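Local coordinates for protein 3-dehydroshikimate dehydratase (Pseudomonas putida, PDB 5HMQ) that catalyses the metal-dependent dehydration of 3-dehydroshikimate to protocatechuate (3,4-dihydroxybenzoate), joining a catalytic TIM-barrel domain to a dioxygenase-like domain in each subunit of a homodimer, at residues R486-Q491 and L497-S502; M446-P451 and D456-F461; H143-Q148 and L172-D177; I133-L138 and W151-Q156. All coordinates share one frame; numbering follows the deposited sequence.

Contact 1 of 4, residues R486-Q491 and L497-S502; sequences RALRSQ and LPLNIS
Ala487 and Pro498 face each other as an antiparallel, non-hydrogen-bonded pair, their CA atoms just 3.7 Å apart. The N-to-C directions of the short strands 486-489 and 497-501 make 155°, which is antiparallel, with axes 4.3 Å apart at closest approach. Next to this pair, Leu488 and Leu497 are joined by two backbone hydrogen bonds, one in each direction: Leu488 N donates to Leu497 O over 2.9 Å, and Leu497 N returns a bond to Leu488 O. Leu499 N also donates to Arg486 O (2.9 Å, 167° at the hydrogen). Proline has no N-H to give, and Pro498 occupies a position where none is needed toward this neighbour. The two strands form a beta hairpin in the second VOC (glyoxalase-type) module, with strand 440-450 on the far flank of 496-501. On one face, Ala487 CB lies 3.5 Å from Pro498 CA, and the Pro498 side chain is about 4 Å from that of the magnesium ligand His445. The other face carries Leu488, Leu497 and Leu499. Leu488 CD1 meets Leu499 CD1 at 3.8 Å, the two side chains slanting across one another; in each, chi1 near -60° sets CG beside the backbone N. Tyr462 of helix 455-465 packs on Leu488 and Leu497. Arg486 turns its end away from the hairpin to a salt bridge with Asp456.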
loop_
_atom_site.group_PDB
_atom_site.type_symbol
_atom_site.label_atom_id
_atom_site.label_comp_id
_atom_site.label_asym_id
_atom_site.label_seq_id
_atom_site.Cartn_x
_atom_site.Cartn_y
_atom_site.Cartn_z
ATOM N N ARG C 486 1.981 -1.146 -18.910
ATOM C CA ARG C 486 1.259 -2.415 -18.884
ATOM C C ARG C 486 -0.185 -2.254 -19.334
ATOM O O ARG C 486 -0.811 -1.210 -19.142
ATOM C CB ARG C 486 1.254 -3.089 -17.506
ATOM C CG ARG C 486 2.587 -3.475 -16.908
ATOM C CD ARG C 486 2.339 -4.608 -15.910
ATOM N NE ARG C 486 2.892 -4.387 -14.580
ATOM C CZ ARG C 486 2.695 -5.217 -13.559
ATOM N NH1 ARG C 486 1.957 -6.307 -13.730
ATOM N NH2 ARG C 486 3.227 -4.961 -12.372
ATOM N N ALA C 487 -0.710 -3.320 -19.938
ATOM C CA ALA C 487 -2.079 -3.349 -20.423
ATOM C C ALA C 487 -2.553 -4.793 -20.471
ATOM O O ALA C 487 -1.751 -5.727 -20.550
ATOM C CB ALA C 487 -2.205 -2.707 -21.811
ATOM N N LEU C 488 -3.869 -4.967 -20.389
ATOM C CA LEU C 488 -4.497 -6.269 -20.549
ATOM C C LEU C 488 -5.449 -6.237 -21.738
ATOM O O LEU C 488 -5.768 -5.177 -22.288
ATOM C CB LEU C 488 -5.231 -6.695 -19.272
ATOM C CG LEU C 488 -4.356 -6.836 -18.026
ATOM C CD1 LEU C 488 -5.228 -7.044 -16.790
ATOM C CD2 LEU C 488 -3.321 -7.962 -18.181
ATOM N N ARG C 489 -5.912 -7.422 -22.126
ATOM C CA ARG C 489 -6.613 -7.583 -23.391
ATOM C C ARG C 489 -7.444 -8.854 -23.332
ATOM O O ARG C 489 -6.934 -9.904 -22.932
ATOM C CB ARG C 489 -5.601 -7.642 -24.544
ATOM C CG ARG C 489 -6.176 -7.829 -25.935
ATOM C CD ARG C 489 -5.080 -8.313 -26.882
ATOM N NE ARG C 489 -5.475 -8.267 -28.288
ATOM C CZ ARG C 489 -6.062 -9.269 -28.937
ATOM N NH1 ARG C 489 -6.335 -10.402 -28.305
ATOM N NH2 ARG C 489 -6.381 -9.136 -30.218
ATOM N N SER C 490 -8.717 -8.758 -23.711
ATOM C CA SER C 490 -9.511 -9.963 -23.900
ATOM C C SER C 490 -8.924 -10.783 -25.047
ATOM O O SER C 490 -8.194 -10.270 -25.899
ATOM C CB SER C 490 -10.974 -9.615 -24.175
ATOM O OG SER C 490 -11.105 -8.822 -25.341
ATOM N N GLN C 491 -9.255 -12.077 -25.063
ATOM C CA GLN C 491 -8.626 -12.989 -26.016
ATOM C C GLN C 491 -8.796 -12.518 -27.456
ATOM O O GLN C 491 -7.849 -12.575 -28.248
ATOM C CB GLN C 491 -9.182 -14.403 -25.845
ATOM C CG GLN C 491 -8.900 -15.029 -24.485
ATOM C CD GLN C 491 -7.416 -15.198 -24.211
ATOM O OE1 GLN C 491 -6.626 -15.427 -25.125
ATOM N NE2 GLN C 491 -7.034 -15.095 -22.942
ATOM N N LEU C 497 -7.557 -2.913 -21.803
ATOM C CA LEU C 497 -7.526 -2.264 -20.494
ATOM C C LEU C 497 -6.087 -1.961 -20.113
ATOM O O LEU C 497 -5.446 -2.723 -19.378
ATOM C CB LEU C 497 -8.205 -3.147 -19.444
ATOM C CG LEU C 497 -8.682 -2.519 -18.138
ATOM C CD1 LEU C 497 -10.043 -1.872 -18.330
ATOM C CD2 LEU C 497 -8.740 -3.585 -17.059
ATOM N N PRO C 498 -5.534 -0.857 -20.613
ATOM C CA PRO C 498 -4.231 -0.409 -20.116
ATOM C C PRO C 498 -4.337 0.041 -18.670
ATOM O O PRO C 498 -5.395 0.472 -18.204
ATOM C CB PRO C 498 -3.862 0.750 -21.050
ATOM C CG PRO C 498 -5.138 1.170 -21.679
ATOM C CD PRO C 498 -6.016 -0.038 -21.736
ATOM N N LEU C 499 -3.226 -0.086 -17.950
ATOM C CA LEU C 499 -3.209 0.120 -16.509
ATOM C C LEU C 499 -2.025 0.999 -16.143
ATOM O O LEU C 499 -0.873 0.632 -16.402
ATOM C CB LEU C 499 -3.154 -1.221 -15.771
ATOM C CG LEU C 499 -4.300 -2.178 -16.107
ATOM C CD1 LEU C 499 -3.956 -3.606 -15.733
ATOM C CD2 LEU C 499 -5.588 -1.742 -15.433
ATOM N N ASN C 500 -2.312 2.144 -15.534
ATOM C CA ASN C 500 -1.310 3.097 -15.091
ATOM C C ASN C 500 -1.265 3.133 -13.569
ATOM O O ASN C 500 -2.153 2.624 -12.879
ATOM C CB ASN C 500 -1.599 4.496 -15.648
ATOM C CG ASN C 500 -1.607 4.537 -17.165
ATOM O OD1 ASN C 500 -0.582 4.803 -17.796
ATOM N ND2 ASN C 500 -2.762 4.273 -17.759
ATOM N N ILE C 501 -0.206 3.743 -13.052
ATOM C CA ILE C 501 0.029 3.845 -11.617
ATOM C C ILE C 501 -0.431 5.218 -11.147
ATOM O O ILE C 501 0.045 6.247 -11.640
ATOM C CB ILE C 501 1.506 3.604 -11.271
ATOM C CG1 ILE C 501 1.915 2.189 -11.684
ATOM C CG2 ILE C 501 1.746 3.828 -9.787
ATOM C CD1 ILE C 501 3.376 1.878 -11.451
ATOM N N SER C 502 -1.373 5.231 -10.207
ATOM C CA SER C 502 -1.825 6.477 -9.609
ATOM C C SER C 502 -0.768 7.044 -8.673
ATOM O O SER C 502 0.137 6.346 -8.205
ATOM C CB SER C 502 -3.117 6.264 -8.816
ATOM O OG SER C 502 -4.170 5.826 -9.648
#

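Contact 2 of 4, residues M446-P451 and D456-F461; sequences MALALP and DSWVLF
Leu450 lays its branched end over one face of the Trp458 indole, and the two side chains meet at about a right angle. CD1 of Leu450 is the closer methyl, 3.6 Å from Trp458 CG. It makes a CH-pi contact with the five-membered ring, 3.9 Å from the centroid and 24° off the normal. Its sister CD2 sits farther along the same face, toward the rim, where it is 3.9 Å from Trp458 CE2. Leu448, two residues earlier on the strand, sends CD1 to within 3.9 Å of Trp458 CZ3 on the benzene part, approaching obliquely. Both leucines share one rotamer, with CG beside the backbone N and chi2 near 180°, and both point toward the helix. In Trp458, chi2 of 80° turns one face of the indole to Leu450. Burial has a polar cost, because Trp458 NE1 has no partner in the model. The packing joins the VOC module's strand 440-450 to helix 455-465, which follows it in the chain. Strand 496-501 lies beside the first of these, with Leu499 touching both leucines; Pro406 and Asp407 pack on the indole, Phe247 of the second subunit touches Leu450 and Trp458, and helix 252-276 lies against Ser457, Leu460 and Phe461.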
loop_
_atom_site.group_PDB
_atom_site.type_symbol
_atom_site.label_atom_id
_atom_site.label_comp_id
_atom_site.label_asym_id
_atom_site.label_seq_id
_atom_site.Cartn_x
_atom_site.Cartn_y
_atom_site.Cartn_z
HETATM N N MSE C 446 -9.833 1.386 -22.685
HETATM C CA MSE C 446 -10.067 2.204 -21.510
HETATM C C MSE C 446 -8.982 1.940 -20.476
HETATM O O MSE C 446 -8.771 0.800 -20.055
HETATM C CB MSE C 446 -11.452 1.930 -20.928
HETATM C CG MSE C 446 -11.828 2.853 -19.786
HETATM SE SE MSE C 446 -13.703 2.701 -19.270
HETATM C CE MSE C 446 -13.723 0.819 -18.741
ATOM N N ALA C 447 -8.287 3.001 -20.082
ATOM C CA ALA C 447 -7.152 2.901 -19.177
ATOM C C ALA C 447 -7.585 3.159 -17.742
ATOM O O ALA C 447 -8.439 4.011 -17.482
ATOM C CB ALA C 447 -6.048 3.886 -19.570
ATOM N N LEU C 448 -6.991 2.413 -16.813
ATOM C CA LEU C 448 -7.209 2.621 -15.391
ATOM C C LEU C 448 -5.930 3.135 -14.745
ATOM O O LEU C 448 -4.827 2.707 -15.102
ATOM C CB LEU C 448 -7.646 1.322 -14.706
ATOM C CG LEU C 448 -8.841 0.565 -15.280
ATOM C CD1 LEU C 448 -9.159 -0.653 -14.405
ATOM C CD2 LEU C 448 -10.063 1.470 -15.476
ATOM N N ALA C 449 -6.083 4.054 -13.799
ATOM C CA ALA C 449 -4.990 4.488 -12.942
ATOM C C ALA C 449 -5.186 3.836 -11.583
ATOM O O ALA C 449 -6.188 4.095 -10.911
ATOM C CB ALA C 449 -4.945 6.011 -12.825
ATOM N N LEU C 450 -4.247 2.979 -11.190
ATOM C CA LEU C 450 -4.407 2.181 -9.984
ATOM C C LEU C 450 -3.253 2.416 -9.018
ATOM O O LEU C 450 -2.146 2.763 -9.442
ATOM C CB LEU C 450 -4.483 0.685 -10.322
ATOM C CG LEU C 450 -5.634 0.239 -11.227
ATOM C CD1 LEU C 450 -5.463 -1.217 -11.638
ATOM C CD2 LEU C 450 -6.971 0.449 -10.535
ATOM N N PRO C 451 -3.480 2.244 -7.714
ATOM C CA PRO C 451 -2.364 2.319 -6.763
ATOM C C PRO C 451 -1.343 1.230 -7.052
ATOM O O PRO C 451 -1.692 0.114 -7.440
ATOM C CB PRO C 451 -3.038 2.115 -5.400
ATOM C CG PRO C 451 -4.475 2.435 -5.624
ATOM C CD PRO C 451 -4.768 2.022 -7.036
ATOM N N ASP C 456 -1.075 -5.562 -9.105
ATOM C CA ASP C 456 -0.934 -6.999 -9.329
ATOM C C ASP C 456 -2.216 -7.740 -8.984
ATOM O O ASP C 456 -2.568 -8.720 -9.648
ATOM C CB ASP C 456 0.255 -7.554 -8.531
ATOM C CG ASP C 456 1.590 -7.104 -9.100
ATOM O OD1 ASP C 456 1.638 -6.735 -10.294
ATOM O OD2 ASP C 456 2.599 -7.154 -8.365
ATOM N N SER C 457 -2.925 -7.289 -7.948
ATOM C CA SER C 457 -4.200 -7.911 -7.605
ATOM C C SER C 457 -5.227 -7.701 -8.712
ATOM O O SER C 457 -5.984 -8.620 -9.051
ATOM C CB SER C 457 -4.713 -7.352 -6.279
ATOM O OG SER C 457 -5.801 -8.110 -5.794
ATOM N N TRP C 458 -5.266 -6.498 -9.293
ATOM C CA TRP C 458 -6.161 -6.250 -10.422
ATOM C C TRP C 458 -5.771 -7.088 -11.633
ATOM O O TRP C 458 -6.640 -7.585 -12.359
ATOM C CB TRP C 458 -6.163 -4.766 -10.788
ATOM C CG TRP C 458 -7.069 -3.917 -9.950
ATOM C CD1 TRP C 458 -6.818 -3.434 -8.702
ATOM C CD2 TRP C 458 -8.372 -3.435 -10.314
ATOM N NE1 TRP C 458 -7.884 -2.686 -8.260
ATOM C CE2 TRP C 458 -8.850 -2.672 -9.232
ATOM C CE3 TRP C 458 -9.178 -3.579 -11.448
ATOM C CZ2 TRP C 458 -10.100 -2.054 -9.249
ATOM C CZ3 TRP C 458 -10.418 -2.964 -11.464
ATOM C CH2 TRP C 458 -10.867 -2.212 -10.372
ATOM N N VAL C 459 -4.467 -7.240 -11.876
ATOM C CA VAL C 459 -4.006 -8.035 -13.012
ATOM C C VAL C 459 -4.496 -9.471 -12.884
ATOM O O VAL C 459 -5.056 -10.043 -13.827
ATOM C CB VAL C 459 -2.472 -7.971 -13.126
ATOM C CG1 VAL C 459 -1.973 -8.997 -14.133
ATOM C CG2 VAL C 459 -2.025 -6.572 -13.520
ATOM N N LEU C 460 -4.298 -10.073 -11.707
ATOM C CA LEU C 460 -4.760 -11.438 -11.482
ATOM C C LEU C 460 -6.280 -11.521 -11.539
ATOM O O LEU C 460 -6.838 -12.520 -12.008
ATOM C CB LEU C 460 -4.238 -11.954 -10.142
ATOM C CG LEU C 460 -4.723 -13.334 -9.707
ATOM C CD1 LEU C 460 -4.408 -14.371 -10.769
ATOM C CD2 LEU C 460 -4.081 -13.715 -8.388
ATOM N N PHE C 461 -6.965 -10.480 -11.062
ATOM C CA PHE C 461 -8.425 -10.458 -11.103
ATOM C C PHE C 461 -8.935 -10.617 -12.530
ATOM O O PHE C 461 -9.812 -11.447 -12.801
ATOM C CB PHE C 461 -8.930 -9.153 -10.476
ATOM C CG PHE C 461 -10.403 -8.903 -10.666
ATOM C CD1 PHE C 461 -11.331 -9.440 -9.787
ATOM C CD2 PHE C 461 -10.856 -8.104 -11.705
ATOM C CE1 PHE C 461 -12.682 -9.202 -9.955
ATOM C CE2 PHE C 461 -12.206 -7.862 -11.879
ATOM C CZ PHE C 461 -13.120 -8.411 -11.001
#

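Contact 3 of 4, residues H143-Q148 and L172-D177; sequences HVNTYQ and LSLKGD
The Tyr147 hydroxyl, on a side chain at the start of a helix, donates a short hydrogen bond of 2.6 Å to the backbone carbonyl O of Asp177 in a distant loop. Within the TIM barrel this bond ties the first turn of helix 147-157, capped by Thr146, to the loop after helix 168-172. That second helix closes in a Schellman motif, with Lys175 at positive phi as the C-prime residue, and the chain then swings so that Asp177 O comes to the edge of the Tyr147 ring. The hydroxyl lies in the carbonyl plane, at a C=O...donor angle of 150°. With chi1 at 78°, Tyr147 CG is wedged between the backbone N and the carbonyl carbon, which carries the ring toward the loop. Gln148, bent at chi2, folds back so that OE1 stands 3.2 Å above the Tyr147 ring plane, near the rim. The Asp177 carboxylate takes no part in this bond and instead accepts from Ser179 N. Leu174 CD1 lies 3.3 Å from the backbone Asn145 O, a methyl against a carbonyl oxygen. One water completes the join, accepting from Asp177 N at 2.6 Å and, weakly, from Gln148 NE2 at 3.1 Å.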
loop_
_atom_site.group_PDB
_atom_site.type_symbol
_atom_site.label_atom_id
_atom_site.label_comp_id
_atom_site.label_asym_id
_atom_site.label_seq_id
_atom_site.Cartn_x
_atom_site.Cartn_y
_atom_site.Cartn_z
ATOM N N HIS C 143 28.099 -23.306 -5.523
ATOM C CA HIS C 143 28.403 -24.468 -6.349
ATOM C C HIS C 143 27.177 -25.120 -6.966
ATOM O O HIS C 143 27.299 -25.754 -8.015
ATOM C CB HIS C 143 29.167 -25.527 -5.538
ATOM C CG HIS C 143 30.453 -25.037 -4.951
ATOM N ND1 HIS C 143 31.525 -24.649 -5.726
ATOM C CD2 HIS C 143 30.842 -24.871 -3.663
ATOM C CE1 HIS C 143 32.517 -24.267 -4.943
ATOM N NE2 HIS C 143 32.129 -24.392 -3.687
ATOM N N VAL C 144 26.007 -24.986 -6.347
ATOM C CA VAL C 144 24.774 -25.599 -6.829
ATOM C C VAL C 144 23.751 -24.489 -7.019
ATOM O O VAL C 144 23.302 -23.876 -6.040
ATOM C CB VAL C 144 24.250 -26.667 -5.859
ATOM C CG1 VAL C 144 22.938 -27.244 -6.361
ATOM C CG2 VAL C 144 25.287 -27.762 -5.665
ATOM N N ASN C 145 23.368 -24.232 -8.273
ATOM C CA ASN C 145 22.408 -23.170 -8.541
ATOM C C ASN C 145 21.354 -23.553 -9.575
ATOM O O ASN C 145 20.639 -22.666 -10.060
ATOM C CB ASN C 145 23.138 -21.895 -8.987
ATOM C CG ASN C 145 23.676 -21.993 -10.402
ATOM O OD1 ASN C 145 24.161 -23.044 -10.824
ATOM N ND2 ASN C 145 23.603 -20.892 -11.139
ATOM N N THR C 146 21.221 -24.833 -9.918
ATOM C CA THR C 146 20.201 -25.289 -10.853
ATOM C C THR C 146 19.561 -26.551 -10.295
ATOM O O THR C 146 20.151 -27.255 -9.471
ATOM C CB THR C 146 20.773 -25.582 -12.248
ATOM O OG1 THR C 146 21.751 -26.623 -12.156
ATOM C CG2 THR C 146 21.419 -24.337 -12.842
ATOM N N TYR C 147 18.341 -26.840 -10.756
ATOM C CA TYR C 147 17.679 -28.064 -10.319
ATOM C C TYR C 147 18.377 -29.301 -10.865
ATOM O O TYR C 147 18.333 -30.363 -10.234
ATOM C CB TYR C 147 16.204 -28.059 -10.729
ATOM C CG TYR C 147 15.947 -28.383 -12.187
ATOM C CD1 TYR C 147 15.795 -29.700 -12.613
ATOM C CD2 TYR C 147 15.838 -27.373 -13.133
ATOM C CE1 TYR C 147 15.562 -30.001 -13.939
ATOM C CE2 TYR C 147 15.598 -27.666 -14.464
ATOM C CZ TYR C 147 15.461 -28.981 -14.862
ATOM O OH TYR C 147 15.223 -29.278 -16.184
ATOM N N GLN C 148 19.013 -29.189 -12.036
ATOM C CA GLN C 148 19.738 -30.326 -12.595
ATOM C C GLN C 148 20.865 -30.773 -11.672
ATOM O O GLN C 148 21.049 -31.974 -11.443
ATOM C CB GLN C 148 20.289 -29.974 -13.976
ATOM C CG GLN C 148 19.229 -29.688 -15.027
ATOM C CD GLN C 148 18.828 -28.225 -15.065
ATOM O OE1 GLN C 148 18.932 -27.514 -14.065
ATOM N NE2 GLN C 148 18.372 -27.765 -16.224
ATOM N N LEU C 172 13.573 -20.279 -13.474
ATOM C CA LEU C 172 13.247 -19.430 -14.615
ATOM C C LEU C 172 14.001 -18.102 -14.618
ATOM O O LEU C 172 14.155 -17.503 -15.688
ATOM C CB LEU C 172 11.739 -19.175 -14.666
ATOM C CG LEU C 172 10.872 -20.417 -14.894
ATOM C CD1 LEU C 172 9.408 -20.038 -15.064
ATOM C CD2 LEU C 172 11.367 -21.199 -16.102
ATOM N N SER C 173 14.482 -17.632 -13.461
ATOM C CA SER C 173 15.262 -16.397 -13.448
ATOM C C SER C 173 16.597 -16.570 -14.159
ATOM O O SER C 173 17.135 -15.603 -14.709
ATOM C CB SER C 173 15.495 -15.924 -12.014
ATOM O OG SER C 173 16.276 -16.858 -11.288
ATOM N N LEU C 174 17.144 -17.781 -14.152
ATOM C CA LEU C 174 18.342 -18.115 -14.903
ATOM C C LEU C 174 18.027 -18.611 -16.306
ATOM O O LEU C 174 18.924 -19.125 -16.984
ATOM C CB LEU C 174 19.151 -19.170 -14.148
ATOM C CG LEU C 174 19.550 -18.816 -12.716
ATOM C CD1 LEU C 174 20.003 -20.058 -11.976
ATOM C CD2 LEU C 174 20.659 -17.782 -12.723
ATOM N N LYS C 175 16.777 -18.470 -16.750
ATOM C CA LYS C 175 16.323 -18.981 -18.046
ATOM C C LYS C 175 16.553 -20.484 -18.172
ATOM O O LYS C 175 16.842 -20.990 -19.258
ATOM C CB LYS C 175 16.984 -18.237 -19.211
ATOM C CG LYS C 175 16.587 -16.771 -19.315
ATOM C CD LYS C 175 17.349 -16.070 -20.426
ATOM C CE LYS C 175 16.970 -14.600 -20.521
ATOM N NZ LYS C 175 15.551 -14.411 -20.936
ATOM N N GLY C 176 16.442 -21.204 -17.059
ATOM C CA GLY C 176 16.624 -22.640 -17.096
ATOM C C GLY C 176 15.501 -23.336 -17.840
ATOM O O GLY C 176 14.365 -22.863 -17.893
ATOM N N ASP C 177 15.831 -24.488 -18.426
ATOM C CA ASP C 177 14.859 -25.275 -19.171
ATOM C C ASP C 177 14.240 -26.293 -18.223
ATOM O O ASP C 177 14.943 -27.211 -17.773
ATOM C CB ASP C 177 15.528 -25.973 -20.350
ATOM C CG ASP C 177 14.530 -26.564 -21.336
ATOM O OD1 ASP C 177 13.358 -26.781 -20.964
ATOM O OD2 ASP C 177 14.925 -26.813 -22.495
HETATM O O HOH W 1 18.312 -25.242 -18.090
#

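Contact 4 of 4, residues I133-L138 and W151-Q156; sequences IGYEAL and WNLVRQ. With MG (magnesium ion), chain K.
Tyr135 and the helix residues Leu153 and Val154 form the whole of the direct packing between strand 133-136 and helix 151-156, and all three are buried. The Tyr135 side chain has CG anti to the backbone N (chi1 -170°), a setting that directs the ring outward from the strand to the helix. Leu153 CD1 comes to 4.1 Å from Tyr135 CE2 on an oblique line, while Val154 CG2 stands at the ring's edge, 4.2 Å from Tyr135 CB. These spacings describe ordinary apolar contact over a modest 114 Å². Val164 of the next strand also touches Val154, in keeping with the beta-alpha-beta unit 132-136, 147-157, 162-167 of the TIM barrel. Away from the strand the packing loosens: Arg155 is exposed to solvent, while the partly exposed Gln156 donates from NE2 to Asn152 OD1 at 2.6 Å and also bonds Glu112 of helix 112-128. The Tyr135 hydroxyl is hydrogen-bonded to Glu69. Glu136, the next residue on the strand, points the other way, into the barrel, where its OE1 binds the magnesium ion at 2.1 Å together with Asp167, Gln193, Glu241 and two waters. One strand thus offers apolar surface to the helix layer and, one residue on, a carboxylate oxygen to the catalytic metal.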
loop_
_atom_site.group_PDB
_atom_site.type_symbol
_atom_site.label_atom_id
_atom_site.label_comp_id
_atom_site.label_asym_id
_atom_site.label_seq_id
_atom_site.Cartn_x
_atom_site.Cartn_y
_atom_site.Cartn_z
ATOM N N ILE C 133 14.548 -34.427 4.101
ATOM C CA ILE C 133 15.324 -33.283 3.638
ATOM C C ILE C 133 14.904 -32.966 2.210
ATOM O O ILE C 133 14.929 -33.845 1.340
ATOM C CB ILE C 133 16.839 -33.547 3.708
ATOM C CG1 ILE C 133 17.275 -33.895 5.130
ATOM C CG2 ILE C 133 17.612 -32.335 3.210
ATOM C CD1 ILE C 133 17.108 -32.772 6.115
ATOM N N GLY C 134 14.516 -31.716 1.972
ATOM C CA GLY C 134 14.276 -31.241 0.623
ATOM C C GLY C 134 15.333 -30.243 0.196
ATOM O O GLY C 134 15.473 -29.183 0.812
ATOM N N TYR C 135 16.084 -30.568 -0.853
ATOM C CA TYR C 135 17.240 -29.785 -1.273
ATOM C C TYR C 135 16.829 -28.832 -2.391
ATOM O O TYR C 135 16.333 -29.270 -3.434
ATOM C CB TYR C 135 18.366 -30.714 -1.729
ATOM C CG TYR C 135 19.700 -30.042 -1.972
ATOM C CD1 TYR C 135 20.179 -29.063 -1.109
ATOM C CD2 TYR C 135 20.493 -30.411 -3.050
ATOM C CE1 TYR C 135 21.408 -28.457 -1.327
ATOM C CE2 TYR C 135 21.718 -29.812 -3.276
ATOM C CZ TYR C 135 22.172 -28.838 -2.412
ATOM O OH TYR C 135 23.395 -28.246 -2.641
ATOM N N GLU C 136 17.034 -27.534 -2.168
ATOM C CA GLU C 136 16.664 -26.489 -3.116
ATOM C C GLU C 136 17.909 -25.732 -3.553
ATOM O O GLU C 136 18.736 -25.354 -2.717
ATOM C CB GLU C 136 15.662 -25.507 -2.501
ATOM C CG GLU C 136 15.320 -24.325 -3.402
ATOM C CD GLU C 136 14.713 -23.162 -2.640
ATOM O OE1 GLU C 136 13.607 -22.713 -3.011
ATOM O OE2 GLU C 136 15.338 -22.710 -1.658
ATOM N N ALA C 137 18.040 -25.509 -4.857
ATOM C CA ALA C 137 19.127 -24.705 -5.401
ATOM C C ALA C 137 18.717 -23.238 -5.415
ATOM O O ALA C 137 17.694 -22.878 -6.008
ATOM C CB ALA C 137 19.496 -25.159 -6.812
ATOM N N LEU C 138 19.501 -22.398 -4.749
ATOM C CA LEU C 138 19.373 -20.962 -4.927
ATOM C C LEU C 138 20.048 -20.560 -6.230
ATOM O O LEU C 138 21.118 -21.069 -6.568
ATOM C CB LEU C 138 19.995 -20.211 -3.751
ATOM C CG LEU C 138 19.409 -20.529 -2.375
ATOM C CD1 LEU C 138 20.164 -19.783 -1.284
ATOM C CD2 LEU C 138 17.926 -20.201 -2.325
ATOM N N TRP C 151 19.299 -32.538 -8.575
ATOM C CA TRP C 151 18.918 -33.920 -8.841
ATOM C C TRP C 151 20.146 -34.807 -9.011
ATOM O O TRP C 151 20.141 -35.968 -8.589
ATOM C CB TRP C 151 18.022 -33.995 -10.078
ATOM C CG TRP C 151 17.793 -35.398 -10.560
ATOM C CD1 TRP C 151 18.018 -35.879 -11.817
ATOM C CD2 TRP C 151 17.297 -36.502 -9.789
ATOM N NE1 TRP C 151 17.694 -37.213 -11.877
ATOM C CE2 TRP C 151 17.249 -37.620 -10.646
ATOM C CE3 TRP C 151 16.890 -36.654 -8.459
ATOM C CZ2 TRP C 151 16.812 -38.872 -10.217
ATOM C CZ3 TRP C 151 16.455 -37.898 -8.034
ATOM C CH2 TRP C 151 16.419 -38.990 -8.911
ATOM N N ASN C 152 21.209 -34.275 -9.618
ATOM C CA ASN C 152 22.448 -35.037 -9.748
ATOM C C ASN C 152 22.958 -35.482 -8.383
ATOM O O ASN C 152 23.321 -36.647 -8.191
ATOM C CB ASN C 152 23.511 -34.198 -10.460
ATOM C CG ASN C 152 24.786 -34.979 -10.739
ATOM O OD1 ASN C 152 24.849 -36.190 -10.518
ATOM N ND2 ASN C 152 25.822 -34.281 -11.182
ATOM N N LEU C 153 22.988 -34.561 -7.416
ATOM C CA LEU C 153 23.494 -34.898 -6.090
ATOM C C LEU C 153 22.501 -35.761 -5.321
ATOM O O LEU C 153 22.898 -36.709 -4.633
ATOM C CB LEU C 153 23.816 -33.623 -5.313
ATOM C CG LEU C 153 24.881 -32.713 -5.930
ATOM C CD1 LEU C 153 25.032 -31.425 -5.131
ATOM C CD2 LEU C 153 26.211 -33.441 -6.036
ATOM N N VAL C 154 21.207 -35.446 -5.417
ATOM C CA VAL C 154 20.196 -36.220 -4.701
ATOM C C VAL C 154 20.153 -37.651 -5.223
ATOM O O VAL C 154 20.023 -38.608 -4.449
ATOM C CB VAL C 154 18.823 -35.530 -4.803
ATOM C CG1 VAL C 154 17.720 -36.439 -4.282
ATOM C CG2 VAL C 154 18.834 -34.220 -4.029
ATOM N N ARG C 155 20.262 -37.819 -6.542
ATOM C CA ARG C 155 20.251 -39.157 -7.126
ATOM C C ARG C 155 21.441 -39.976 -6.642
ATOM O O ARG C 155 21.292 -41.141 -6.257
ATOM C CB ARG C 155 20.241 -39.056 -8.651
ATOM C CG ARG C 155 20.175 -40.385 -9.372
ATOM C CD ARG C 155 20.266 -40.186 -10.877
ATOM N NE ARG C 155 21.405 -39.350 -11.246
ATOM C CZ ARG C 155 22.664 -39.775 -11.281
ATOM N NH1 ARG C 155 22.950 -41.033 -10.970
ATOM N NH2 ARG C 155 23.639 -38.944 -11.628
ATOM N N GLN C 156 22.637 -39.382 -6.658
ATOM C CA GLN C 156 23.828 -40.105 -6.223
ATOM C C GLN C 156 23.778 -40.425 -4.732
ATOM O O GLN C 156 24.242 -41.490 -4.308
ATOM C CB GLN C 156 25.085 -39.301 -6.550
ATOM C CG GLN C 156 25.334 -39.101 -8.034
ATOM C CD GLN C 156 26.659 -38.419 -8.306
ATOM O OE1 GLN C 156 27.707 -38.873 -7.845
ATOM N NE2 GLN C 156 26.620 -37.319 -9.049
HETATM MG MG MG K . 12.348 -21.131 -2.617
HETATM O O HOH W 2 12.696 -21.531 -0.660
HETATM O O HOH W 3 13.771 -19.764 -2.478
#

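In the fold
Contacts 1 and 2 share one sheet of the dioxygenase-like half, their centres 7 Å apart, joined where strand 496-501 lies beside 440-450: Asn500 N approaches Leu448 O at 2.6 Å, a probable hydrogen bond. Both touch the second subunit. The magnesium bound by His445, His523 and Glu601 is about 6 Å from the side chain of Pro498 and about 12 Å from that of Leu448. Contacts 3 and 4 belong to the TIM barrel, with centres 12 Å apart; both use helix 147-157, and their segments alternate along the chain. Contact 4 supplies Glu136 to the catalytic metal, whereas the side chain of Tyr147 in contact 3 is about 11 Å from it. Centres of contacts 1 and 4 are 40 Å apart.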